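Local coordinates for peptide ABC transporter, peptide-binding protein (Enterococcus faecalis, PDB 3O6P) that probably binds peptides outside the cell for uptake by an ABC transporter, and is represented here by one piece of the longer protein, at residues D102-D107 against S139-R144. Sequence-based numbering, arbitrary orientation.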
# COMPACT_ATOMS: atom_id res chain seq x y z
N ASP A 102 9.85 12.55 1.62
CA ASP A 102 10.13 12.48 0.20
C ASP A 102 9.44 11.25 -0.39
O ASP A 102 9.44 10.19 0.23
CB ASP A 102 11.65 12.36 -0.02
CG ASP A 102 12.02 12.42 -1.47
OD1 ASP A 102 11.84 13.49 -2.09
OD2 ASP A 102 12.54 11.41 -2.00
N ILE A 103 8.88 11.38 -1.58
CA ILE A 103 8.34 10.21 -2.28
C ILE A 103 9.25 9.88 -3.47
O ILE A 103 9.36 10.67 -4.42
CB ILE A 103 6.90 10.41 -2.82
CG1 ILE A 103 5.97 10.96 -1.73
CG2 ILE A 103 6.34 9.07 -3.41
CD1 ILE A 103 4.60 11.35 -2.28
N LEU A 104 9.91 8.73 -3.40
CA LEU A 104 10.73 8.23 -4.48
C LEU A 104 9.80 7.62 -5.53
O LEU A 104 8.84 6.93 -5.18
CB LEU A 104 11.66 7.17 -3.90
CG LEU A 104 12.67 6.47 -4.80
CD1 LEU A 104 13.71 7.48 -5.33
CD2 LEU A 104 13.33 5.34 -3.98
N SER A 105 10.05 7.87 -6.81
CA SER A 105 9.20 7.29 -7.84
C SER A 105 9.96 7.07 -9.13
O SER A 105 11.13 7.46 -9.26
CB SER A 105 7.99 8.20 -8.13
OG SER A 105 8.39 9.34 -8.88
N SER A 106 9.27 6.45 -10.07
CA SER A 106 9.73 6.37 -11.45
C SER A 106 9.70 7.78 -12.04
O SER A 106 8.89 8.62 -11.63
CB SER A 106 8.80 5.46 -12.25
OG SER A 106 9.15 5.46 -13.62
N ASP A 107 10.59 8.01 -13.00
CA ASP A 107 10.58 9.24 -13.79
C ASP A 107 9.77 9.08 -15.10
O ASP A 107 9.79 9.97 -15.95
CB ASP A 107 12.02 9.75 -14.06
CG ASP A 107 12.89 8.77 -14.86
OD1 ASP A 107 14.04 9.17 -15.17
OD2 ASP A 107 12.49 7.62 -15.16
N SER A 139 16.96 1.53 -12.11
CA SER A 139 18.01 0.91 -11.29
C SER A 139 18.26 1.71 -10.02
O SER A 139 18.57 1.15 -8.99
CB SER A 139 19.29 0.66 -12.06
OG SER A 139 19.84 1.88 -12.43
N VAL A 140 18.12 3.03 -10.09
CA VAL A 140 18.24 3.87 -8.90
C VAL A 140 17.09 3.65 -7.92
O VAL A 140 17.31 3.53 -6.69
CB VAL A 140 18.38 5.36 -9.28
CG1 VAL A 140 18.30 6.28 -8.02
CG2 VAL A 140 19.69 5.57 -10.08
N ARG A 141 15.86 3.61 -8.43
CA ARG A 141 14.71 3.36 -7.55
C ARG A 141 14.87 2.03 -6.85
O ARG A 141 14.58 1.91 -5.66
CB ARG A 141 13.41 3.38 -8.36
CG ARG A 141 12.18 3.08 -7.52
CD ARG A 141 10.91 3.61 -8.17
NE ARG A 141 10.70 3.12 -9.53
CZ ARG A 141 10.08 1.98 -9.83
NH1 ARG A 141 9.59 1.21 -8.86
NH2 ARG A 141 9.92 1.63 -11.11
N LEU A 142 15.33 1.03 -7.60
CA LEU A 142 15.48 -0.31 -7.03
C LEU A 142 16.53 -0.31 -5.92
O LEU A 142 16.32 -0.85 -4.82
CB LEU A 142 15.89 -1.30 -8.13
CG LEU A 142 16.17 -2.74 -7.70
CD1 LEU A 142 15.03 -3.31 -6.84
CD2 LEU A 142 16.46 -3.64 -8.91
N ASP A 143 17.68 0.28 -6.22
CA ASP A 143 18.78 0.33 -5.25
C ASP A 143 18.40 1.07 -3.98
O ASP A 143 18.62 0.55 -2.87
CB ASP A 143 20.01 0.97 -5.88
CG ASP A 143 21.20 0.92 -4.98
OD1 ASP A 143 21.66 -0.19 -4.65
OD2 ASP A 143 21.66 2.00 -4.61
N ARG A 144 17.81 2.26 -4.12
CA ARG A 144 17.40 3.04 -2.96
C ARG A 144 16.30 2.33 -2.17
O ARG A 144 16.30 2.38 -0.94
CB ARG A 144 16.93 4.42 -3.40
CG ARG A 144 18.07 5.32 -3.90
CD ARG A 144 17.60 6.70 -4.30
NE ARG A 144 16.89 7.36 -3.22
CZ ARG A 144 16.58 8.65 -3.21
NH1 ARG A 144 16.94 9.43 -4.21
NH2 ARG A 144 15.91 9.15 -2.18
O HOH W 1 15.34 11.48 -0.86
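L104 and R141 form the tightly packed part of this strand-to-helix contact. The L104 methyl CD2 comes 4.0 Å from the backbone oxygen of R141. It also meets the start of R144, with CD2 3.8 Å from CB of that arginine. R141 lies against the strand backbone, its CD 3.7 Å from S105 C. Its NE is 3.7 Å from S106 N, and the guanidinium meets this backbone obliquely. S106 OG bonds to the backbone N of A108.

R144 has a second conformer, so its outer contacts hold for the one described here. In it the L104 methyl CD1 lies over the centre of one guanidinium face, 3.8 Å from R144 CZ. The R144 chain bends at chi3 (56°), which turns NE off the extended line of the chain.

Beyond this face the contact is loose and hydrated. D102 OD2 and R144 NH2 stand 4.1 Å apart, too far for a salt bridge. The carboxylate and guanidinium planes are only 14° apart. A water joins the two groups: it lies in the guanidinium plane, accepts from R144 NH2 at 2.7 Å and donates weakly to D102 OD2. Other partners lie outside: T132 and S134 for the D102 carboxylate, and the backbone oxygen of D149 for R144 NE.

Strand 99-106 lies between parallel strands 129-136 and 152-158 in the mixed sheet. Helix 138-147 is the helix of a beta-alpha-beta crossover from strand 129-136 to strand 152-158, passing over strand 99-106, in this part of a family 5 solute-binding protein. L104 and R141 both touch V136 and V153 there, while I103 and S105 pack against helix 109-125.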